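Local coordinates for Serine/threonine-protein kinase Tel1 (Chaetomium thermophilum, PDB 6SKY) that probably phosphorylates protein serines and threonines that precede a glutamine, using ATP, to activate checkpoint signalling when DNA is damaged, at residues A[1750-1754]-A[1765-1770]; A[1817-1821]-A[1865-1869]; A[2220-2225]-A[2255-2261]. All coordinates share one frame; numbering follows the deposited sequence.

Interaction 1. Residues A[1750-1754]-A[1765-1770]; sequences EVFSA and HLAIRL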
loop_
_atom_site.group_PDB
_atom_site.type_symbol
_atom_site.label_atom_id
_atom_site.label_comp_id
_atom_site.label_asym_id
_atom_site.label_seq_id
_atom_site.Cartn_x
_atom_site.Cartn_y
_atom_site.Cartn_z
ATOM N N GLU A 1750 -57.596 9.667 32.378
ATOM C CA GLU A 1750 -56.761 9.338 33.523
ATOM C C GLU A 1750 -55.292 9.535 33.177
ATOM O O GLU A 1750 -54.894 9.405 32.024
ATOM C CB GLU A 1750 -57.022 7.898 33.982
ATOM C CG GLU A 1750 -56.340 7.499 35.289
ATOM C CD GLU A 1750 -56.830 8.294 36.489
ATOM O OE1 GLU A 1750 -57.868 8.978 36.382
ATOM O OE2 GLU A 1750 -56.174 8.233 37.550
ATOM N N VAL A 1751 -54.486 9.852 34.189
ATOM C CA VAL A 1751 -53.086 10.168 33.948
ATOM C C VAL A 1751 -52.235 8.906 33.895
ATOM O O VAL A 1751 -51.336 8.793 33.060
ATOM C CB VAL A 1751 -52.590 11.158 35.014
ATOM C CG1 VAL A 1751 -53.369 12.439 34.910
ATOM C CG2 VAL A 1751 -52.752 10.583 36.394
ATOM N N PHE A 1752 -52.512 7.930 34.756
ATOM C CA PHE A 1752 -51.688 6.732 34.835
ATOM C C PHE A 1752 -52.072 5.700 33.789
ATOM O O PHE A 1752 -52.277 4.531 34.121
ATOM C CB PHE A 1752 -51.795 6.095 36.218
ATOM C CG PHE A 1752 -51.024 6.810 37.274
ATOM C CD1 PHE A 1752 -49.646 6.848 37.232
ATOM C CD2 PHE A 1752 -51.671 7.426 38.321
ATOM C CE1 PHE A 1752 -48.931 7.499 38.208
ATOM C CE2 PHE A 1752 -50.961 8.079 39.299
ATOM C CZ PHE A 1752 -49.588 8.116 39.241
ATOM N N SER A 1753 -52.155 6.102 32.527
ATOM C CA SER A 1753 -52.511 5.157 31.481
ATOM C C SER A 1753 -51.987 5.680 30.158
ATOM O O SER A 1753 -51.797 6.883 29.981
ATOM C CB SER A 1753 -54.023 4.932 31.412
ATOM O OG SER A 1753 -54.701 6.131 31.095
ATOM N N ALA A 1754 -51.764 4.758 29.228
ATOM C CA ALA A 1754 -51.205 5.119 27.941
ATOM C C ALA A 1754 -52.135 6.081 27.206
ATOM O O ALA A 1754 -53.258 6.355 27.631
ATOM C CB ALA A 1754 -50.950 3.874 27.100
ATOM N N HIS A 1765 -50.963 17.438 34.889
ATOM C CA HIS A 1765 -51.951 16.570 35.513
ATOM C C HIS A 1765 -51.290 15.511 36.384
ATOM O O HIS A 1765 -51.726 15.266 37.513
ATOM C CB HIS A 1765 -52.813 15.920 34.439
ATOM C CG HIS A 1765 -53.524 16.901 33.563
ATOM N ND1 HIS A 1765 -53.935 18.137 34.013
ATOM C CD2 HIS A 1765 -53.901 16.828 32.266
ATOM C CE1 HIS A 1765 -54.528 18.785 33.028
ATOM N NE2 HIS A 1765 -54.519 18.014 31.957
ATOM N N LEU A 1766 -50.230 14.875 35.880
ATOM C CA LEU A 1766 -49.574 13.824 36.651
ATOM C C LEU A 1766 -48.876 14.387 37.878
ATOM O O LEU A 1766 -48.880 13.761 38.941
ATOM C CB LEU A 1766 -48.586 13.069 35.772
ATOM C CG LEU A 1766 -47.887 11.890 36.434
ATOM C CD1 LEU A 1766 -48.892 10.891 36.924
ATOM C CD2 LEU A 1766 -46.960 11.244 35.462
ATOM N N ALA A 1767 -48.288 15.575 37.762
ATOM C CA ALA A 1767 -47.650 16.193 38.912
ATOM C C ALA A 1767 -48.666 16.525 39.988
ATOM O O ALA A 1767 -48.412 16.303 41.173
ATOM C CB ALA A 1767 -46.894 17.443 38.479
ATOM N N ILE A 1768 -49.827 17.056 39.597
ATOM C CA ILE A 1768 -50.870 17.333 40.581
ATOM C C ILE A 1768 -51.349 16.043 41.228
ATOM O O ILE A 1768 -51.514 15.967 42.452
ATOM C CB ILE A 1768 -52.032 18.100 39.930
ATOM C CG1 ILE A 1768 -51.565 19.469 39.457
ATOM C CG2 ILE A 1768 -53.157 18.269 40.907
ATOM C CD1 ILE A 1768 -52.593 20.205 38.655
ATOM N N ARG A 1769 -51.580 15.007 40.419
ATOM C CA ARG A 1769 -52.070 13.738 40.946
ATOM C C ARG A 1769 -51.096 13.134 41.944
ATOM O O ARG A 1769 -51.510 12.533 42.940
ATOM C CB ARG A 1769 -52.323 12.772 39.796
ATOM C CG ARG A 1769 -52.739 11.391 40.218
ATOM C CD ARG A 1769 -54.216 11.325 40.512
ATOM N NE ARG A 1769 -54.824 10.172 39.862
ATOM C CZ ARG A 1769 -54.860 8.950 40.382
ATOM N NH1 ARG A 1769 -55.433 7.961 39.712
ATOM N NH2 ARG A 1769 -54.323 8.713 41.571
ATOM N N LEU A 1770 -49.793 13.284 41.693
ATOM C CA LEU A 1770 -48.789 12.763 42.615
ATOM C C LEU A 1770 -48.696 13.615 43.870
ATOM O O LEU A 1770 -48.670 13.088 44.986
ATOM C CB LEU A 1770 -47.430 12.691 41.923
ATOM C CG LEU A 1770 -47.240 11.589 40.891
ATOM C CD1 LEU A 1770 -45.892 11.728 40.232
ATOM C CD2 LEU A 1770 -47.367 10.246 41.560
#
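Val1751 and Phe1752 lie against the side of helix 1762-1771, meeting Leu1766, Arg1769 and Leu1770 on successive turns. The close-packed part is apolar. Leu1766 puts its CD1 methyl over one face of the Phe1752 ring, 3.9 Å from the ring centroid and 26° off the normal, a CH-pi contact displaced toward the rim. At the ring's edge, near its plane, Leu1770 CD2 approaches Phe1752 CZ at 3.9 Å. Val1751 uses both branches: CG1 lies 3.6 Å from His1765 CB, and CG2 sits 3.9 Å from Leu1766 CD1, with Arg1769 CG beside it.

Toward solvent the contact is polar and looser. With CG anti to the backbone N (chi1 176°) and further bends along its chain, Arg1769 carries its guanidinium back over the loop. Phe1752 CD2 sits above one face of that group, the ring standing nearly perpendicular to it, while Glu1750 OE2 comes in near the guanidinium plane from the edge. Glu1750 and Arg1769 form a salt bridge through OE2 and NH1, modelled so close that its length is doubtful, and NE adds a weak bond to OE2. Both residues are exposed, so this pair closes the outer margin over the apolar layer.

Helix 1815-1827 meets Phe1752 through Glu1819, Leu1820 and Ser1823, while Phe1798 and Val1802 of helix 1793-1808 touch Leu1766 and Leu1770. An inverse gamma turn centred on Phe1752 kinks the chain here, and the contact is that of an interhelical loop folded back on the next helix of an alpha solenoid.

Interaction 2. Residues A[1817-1821]-A[1865-1869]; sequences KRELS and HWLDV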
loop_
_atom_site.group_PDB
_atom_site.type_symbol
_atom_site.label_atom_id
_atom_site.label_comp_id
_atom_site.label_asym_id
_atom_site.label_seq_id
_atom_site.Cartn_x
_atom_site.Cartn_y
_atom_site.Cartn_z
ATOM N N LYS A 1817 -44.908 4.254 43.402
ATOM C CA LYS A 1817 -43.936 3.396 42.740
ATOM C C LYS A 1817 -44.633 2.349 41.892
ATOM O O LYS A 1817 -44.284 2.148 40.727
ATOM C CB LYS A 1817 -43.026 2.726 43.762
ATOM C CG LYS A 1817 -42.114 1.705 43.132
ATOM C CD LYS A 1817 -41.283 0.988 44.156
ATOM C CE LYS A 1817 -40.402 -0.043 43.494
ATOM N NZ LYS A 1817 -39.438 -0.637 44.451
ATOM N N ARG A 1818 -45.636 1.683 42.460
ATOM C CA ARG A 1818 -46.373 0.662 41.727
ATOM C C ARG A 1818 -47.056 1.248 40.500
ATOM O O ARG A 1818 -46.955 0.699 39.399
ATOM C CB ARG A 1818 -47.391 0.007 42.653
ATOM C CG ARG A 1818 -48.267 -1.016 41.978
ATOM C CD ARG A 1818 -49.380 -1.472 42.899
ATOM N NE ARG A 1818 -50.191 -0.353 43.363
ATOM C CZ ARG A 1818 -51.151 0.218 42.646
ATOM N NH1 ARG A 1818 -51.417 -0.220 41.425
ATOM N NH2 ARG A 1818 -51.840 1.234 43.146
ATOM N N GLU A 1819 -47.736 2.383 40.666
ATOM C CA GLU A 1819 -48.468 2.974 39.550
ATOM C C GLU A 1819 -47.530 3.423 38.438
ATOM O O GLU A 1819 -47.758 3.126 37.259
ATOM C CB GLU A 1819 -49.306 4.147 40.045
ATOM C CG GLU A 1819 -50.388 3.760 41.025
ATOM C CD GLU A 1819 -51.106 4.966 41.597
ATOM O OE1 GLU A 1819 -50.459 6.018 41.774
ATOM O OE2 GLU A 1819 -52.321 4.861 41.867
ATOM N N LEU A 1820 -46.462 4.140 38.794
ATOM C CA LEU A 1820 -45.538 4.644 37.788
ATOM C C LEU A 1820 -44.786 3.516 37.104
ATOM O O LEU A 1820 -44.572 3.556 35.891
ATOM C CB LEU A 1820 -44.561 5.625 38.424
ATOM C CG LEU A 1820 -45.077 7.033 38.679
ATOM C CD1 LEU A 1820 -44.143 7.767 39.597
ATOM C CD2 LEU A 1820 -45.199 7.761 37.374
ATOM N N SER A 1821 -44.384 2.493 37.858
ATOM C CA SER A 1821 -43.644 1.395 37.259
ATOM C C SER A 1821 -44.537 0.510 36.404
ATOM O O SER A 1821 -44.043 -0.151 35.487
ATOM C CB SER A 1821 -42.968 0.578 38.349
ATOM O OG SER A 1821 -43.900 0.210 39.338
ATOM N N HIS A 1865 -33.980 0.836 42.449
ATOM C CA HIS A 1865 -35.201 0.466 43.141
ATOM C C HIS A 1865 -36.135 1.639 43.378
ATOM O O HIS A 1865 -37.185 1.450 43.993
ATOM C CB HIS A 1865 -34.867 -0.199 44.474
ATOM C CG HIS A 1865 -34.120 -1.485 44.333
ATOM N ND1 HIS A 1865 -33.593 -2.162 45.409
ATOM C CD2 HIS A 1865 -33.811 -2.218 43.239
ATOM C CE1 HIS A 1865 -32.990 -3.256 44.984
ATOM N NE2 HIS A 1865 -33.105 -3.313 43.671
ATOM N N TRP A 1866 -35.779 2.843 42.934
ATOM C CA TRP A 1866 -36.727 3.948 42.980
ATOM C C TRP A 1866 -37.975 3.604 42.182
ATOM O O TRP A 1866 -39.092 3.639 42.701
ATOM C CB TRP A 1866 -36.081 5.221 42.449
ATOM C CG TRP A 1866 -35.174 5.903 43.401
ATOM C CD1 TRP A 1866 -33.848 6.115 43.246
ATOM C CD2 TRP A 1866 -35.529 6.488 44.649
ATOM N NE1 TRP A 1866 -33.347 6.791 44.320
ATOM C CE2 TRP A 1866 -34.364 7.032 45.199
ATOM C CE3 TRP A 1866 -36.721 6.603 45.359
ATOM C CZ2 TRP A 1866 -34.353 7.674 46.423
ATOM C CZ3 TRP A 1866 -36.704 7.235 46.566
ATOM C CH2 TRP A 1866 -35.533 7.764 47.090
ATOM N N LEU A 1867 -37.796 3.258 40.921
ATOM C CA LEU A 1867 -38.832 2.704 40.068
ATOM C C LEU A 1867 -38.388 1.311 39.642
ATOM O O LEU A 1867 -37.385 0.789 40.120
ATOM C CB LEU A 1867 -39.089 3.610 38.867
ATOM C CG LEU A 1867 -39.567 5.019 39.184
ATOM C CD1 LEU A 1867 -39.685 5.825 37.925
ATOM C CD2 LEU A 1867 -40.891 4.961 39.882
ATOM N N ASP A 1868 -39.144 0.700 38.740
ATOM C CA ASP A 1868 -38.772 -0.589 38.162
ATOM C C ASP A 1868 -38.821 -0.415 36.654
ATOM O O ASP A 1868 -39.860 -0.616 36.024
ATOM C CB ASP A 1868 -39.678 -1.705 38.642
ATOM C CG ASP A 1868 -39.186 -2.335 39.929
ATOM O OD1 ASP A 1868 -39.015 -1.603 40.925
ATOM O OD2 ASP A 1868 -38.966 -3.562 39.948
ATOM N N VAL A 1869 -37.692 -0.036 36.084
ATOM C CA VAL A 1869 -37.601 0.304 34.675
ATOM C C VAL A 1869 -37.000 -0.867 33.922
ATOM O O VAL A 1869 -36.033 -1.486 34.378
ATOM C CB VAL A 1869 -36.767 1.579 34.473
ATOM C CG1 VAL A 1869 -36.887 2.063 33.062
ATOM C CG2 VAL A 1869 -37.216 2.642 35.430
#
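Lys1817 reaches from helix 1815-1827 across the loop at 1865-1869 and gives its NZ to the backbone oxygen of His1865, 3.1 Å away. The C=O...N angle is 143°, and the donor stands 20° from the carbonyl plane. CG anti to the backbone N (chi1 173°) and a fully extended chain beyond it bring the amine this far, and on the way CG passes 3.6 Å from Trp1866 O. Asp1868 approaches the same end obliquely: its OD1 is 3.3 Å from Lys1817 CE, but the ion pair with NZ is long, at 3.7 Å. An alanine here removes the amine and the aliphatic stem along Trp1866 O, and is likely to leave the His1865 carbonyl without this donor, Asp1868 without its nearby positive charge, and the loop less firmly held against the helix.

Beside the lysine, Leu1820 CB packs on Leu1867 CD2 at 4.0 Å, and Ser1821 CB lies against Asp1868 CB. Further out, Trp1866 turns away from the helix; its NE1 bonds to Gln1852 O, and its ring meets His1803 edge-to-face. Leu1806 of helix 1793-1808 touches Lys1817, Trp1866 and Leu1867, while Leu1849 of helix 1836-1849 meets Leu1867, so the loop is wedged among three helices.

Interaction 3. Residues A[2220-2225]-A[2255-2261]; sequences MISSIR and QVSVARL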
loop_
_atom_site.group_PDB
_atom_site.type_symbol
_atom_site.label_atom_id
_atom_site.label_comp_id
_atom_site.label_asym_id
_atom_site.label_seq_id
_atom_site.Cartn_x
_atom_site.Cartn_y
_atom_site.Cartn_z
ATOM N N MET A 2220 8.010 9.544 -7.535
ATOM C CA MET A 2220 9.212 10.205 -7.051
ATOM C C MET A 2220 10.019 10.817 -8.186
ATOM O O MET A 2220 10.475 11.961 -8.087
ATOM C CB MET A 2220 10.064 9.217 -6.269
ATOM C CG MET A 2220 9.402 8.701 -5.024
ATOM S SD MET A 2220 10.581 7.891 -3.947
ATOM C CE MET A 2220 9.578 7.658 -2.491
ATOM N N ILE A 2221 10.216 10.077 -9.273
ATOM C CA ILE A 2221 11.077 10.596 -10.324
ATOM C C ILE A 2221 10.402 11.743 -11.050
ATOM O O ILE A 2221 11.065 12.702 -11.449
ATOM C CB ILE A 2221 11.493 9.474 -11.287
ATOM C CG1 ILE A 2221 12.005 8.269 -10.507
ATOM C CG2 ILE A 2221 12.584 9.949 -12.198
ATOM C CD1 ILE A 2221 13.173 8.562 -9.636
ATOM N N SER A 2222 9.083 11.687 -11.213
ATOM C CA SER A 2222 8.378 12.787 -11.857
ATOM C C SER A 2222 8.478 14.058 -11.031
ATOM O O SER A 2222 8.699 15.145 -11.573
ATOM C CB SER A 2222 6.922 12.409 -12.077
ATOM O OG SER A 2222 6.817 11.086 -12.550
ATOM N N SER A 2223 8.331 13.935 -9.714
ATOM C CA SER A 2223 8.465 15.081 -8.827
ATOM C C SER A 2223 9.866 15.667 -8.872
ATOM O O SER A 2223 10.035 16.891 -8.910
ATOM C CB SER A 2223 8.107 14.666 -7.411
ATOM O OG SER A 2223 8.705 15.523 -6.469
ATOM N N ILE A 2224 10.889 14.814 -8.871
ATOM C CA ILE A 2224 12.262 15.308 -8.919
ATOM C C ILE A 2224 12.534 16.021 -10.236
ATOM O O ILE A 2224 13.169 17.081 -10.261
ATOM C CB ILE A 2224 13.243 14.153 -8.679
ATOM C CG1 ILE A 2224 13.078 13.615 -7.267
ATOM C CG2 ILE A 2224 14.649 14.608 -8.890
ATOM C CD1 ILE A 2224 13.763 12.313 -7.042
ATOM N N ARG A 2225 12.062 15.458 -11.351
ATOM C CA ARG A 2225 12.280 16.095 -12.645
ATOM C C ARG A 2225 11.558 17.429 -12.731
ATOM O O ARG A 2225 12.080 18.392 -13.302
ATOM C CB ARG A 2225 11.820 15.178 -13.768
ATOM C CG ARG A 2225 12.535 13.864 -13.853
ATOM C CD ARG A 2225 14.026 14.026 -13.797
ATOM N NE ARG A 2225 14.690 12.730 -13.852
ATOM C CZ ARG A 2225 15.949 12.519 -13.494
ATOM N NH1 ARG A 2225 16.469 11.308 -13.584
ATOM N NH2 ARG A 2225 16.685 13.517 -13.045
ATOM N N GLN A 2255 14.760 14.956 -1.851
ATOM C CA GLN A 2255 14.038 13.978 -2.649
ATOM C C GLN A 2255 14.975 13.091 -3.452
ATOM O O GLN A 2255 14.677 11.915 -3.657
ATOM C CB GLN A 2255 13.048 14.686 -3.558
ATOM C CG GLN A 2255 11.941 15.336 -2.799
ATOM C CD GLN A 2255 10.873 15.870 -3.684
ATOM O OE1 GLN A 2255 9.882 16.410 -3.218
ATOM N NE2 GLN A 2255 11.059 15.730 -4.969
ATOM N N VAL A 2256 16.109 13.621 -3.908
ATOM C CA VAL A 2256 17.078 12.798 -4.619
ATOM C C VAL A 2256 17.756 11.821 -3.671
ATOM O O VAL A 2256 18.104 10.709 -4.071
ATOM C CB VAL A 2256 18.096 13.698 -5.339
ATOM C CG1 VAL A 2256 19.255 12.903 -5.832
ATOM C CG2 VAL A 2256 17.453 14.381 -6.496
ATOM N N SER A 2257 17.951 12.199 -2.408
ATOM C CA SER A 2257 18.522 11.258 -1.451
ATOM C C SER A 2257 17.549 10.146 -1.108
ATOM O O SER A 2257 17.956 8.995 -0.942
ATOM C CB SER A 2257 18.938 11.979 -0.177
ATOM O OG SER A 2257 19.854 13.012 -0.456
ATOM N N VAL A 2258 16.265 10.465 -0.964
ATOM C CA VAL A 2258 15.289 9.438 -0.615
ATOM C C VAL A 2258 15.157 8.411 -1.729
ATOM O O VAL A 2258 15.033 7.212 -1.470
ATOM C CB VAL A 2258 13.934 10.082 -0.278
ATOM C CG1 VAL A 2258 12.842 9.053 -0.268
ATOM C CG2 VAL A 2258 14.007 10.754 1.047
ATOM N N ALA A 2259 15.179 8.854 -2.978
ATOM C CA ALA A 2259 15.019 7.971 -4.122
ATOM C C ALA A 2259 16.318 7.326 -4.570
ATOM O O ALA A 2259 16.291 6.508 -5.489
ATOM C CB ALA A 2259 14.410 8.733 -5.294
ATOM N N ARG A 2260 17.443 7.665 -3.945
ATOM C CA ARG A 2260 18.757 7.136 -4.304
ATOM C C ARG A 2260 19.101 7.420 -5.753
ATOM O O ARG A 2260 19.839 6.668 -6.382
ATOM C CB ARG A 2260 18.856 5.639 -4.038
ATOM C CG ARG A 2260 18.530 5.226 -2.642
ATOM C CD ARG A 2260 19.545 5.744 -1.697
ATOM N NE ARG A 2260 19.328 5.226 -0.359
ATOM C CZ ARG A 2260 19.976 4.185 0.141
ATOM N NH1 ARG A 2260 19.722 3.772 1.373
ATOM N NH2 ARG A 2260 20.882 3.561 -0.592
ATOM N N LEU A 2261 18.574 8.511 -6.294
ATOM C CA LEU A 2261 18.699 8.776 -7.715
ATOM C C LEU A 2261 20.108 9.164 -8.114
ATOM O O LEU A 2261 20.446 9.078 -9.295
ATOM C CB LEU A 2261 17.725 9.874 -8.114
ATOM C CG LEU A 2261 17.353 9.955 -9.580
ATOM C CD1 LEU A 2261 16.768 8.644 -10.005
ATOM C CD2 LEU A 2261 16.365 11.053 -9.779
#
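Consecutive antiparallel helices 2220-2232 and 2245-2259 form a helical hairpin in which Ile2224 packs against Gln2255, Val2256, Ala2259 and Leu2261. The axes of segments 2220-2225 and 2255-2259 make an angle of 155° and approach to 10.2 Å. Ile2224 divides its branches: CG2 meets Val2256 CG2 at 3.7 Å, crossing at about a right angle, while CD1 lies over the backbone of Gln2255 and meets Leu2261 CD2 tip to tip at 4.0 Å. The Gln2255 side chain slides past Ile2224 in the opposite direction, and its NE2 donates to Ser2223 OG at 2.8 Å, with the hydroxyl tilted 26° from the amide plane.

Met2220 covers one flank of the interface, its SD against Ala2259 CB at 4.1 Å and CE near Val2258. On the other flank, Ile2221 CD1 lies 3.6 Å from Leu2261 CD1, and the Arg2225 guanidinium takes Leu2261 CD2 over one face. A Schellman motif with Arg2260 at positive phi (58°) ends the helix and turns the chain so that Leu2261 faces the first helix.

The turn also borders the dimer partner: Arg2260 forms a salt bridge with Asp2922 of the second subunit. Side-by-side antiparallel helices of this kind are consistent with the TPR-like FAT domain.

How the interactions relate
Along the chain the three contacts follow one another in series, none enclosing or crossing another. Interaction 1 spans only ten intervening residues and folds the loop entering helix 1762-1771 back onto that helix. Interaction 2 closes a longer excursion of 43 residues, returning the chain after helix 1836-1849 to helix 1815-1827. These two adjoin, with centres about 14 Å apart: the Phe1752 ring lies between helices 1762-1771 and 1815-1827, its CE1 3.8 Å from Leu1820 CD2. Interaction 3 brackets 29 residues much later, on the opposite side of the chain's centre, about 78 Å from interaction 1 between centres, and pairs two consecutive helices of the FAT region.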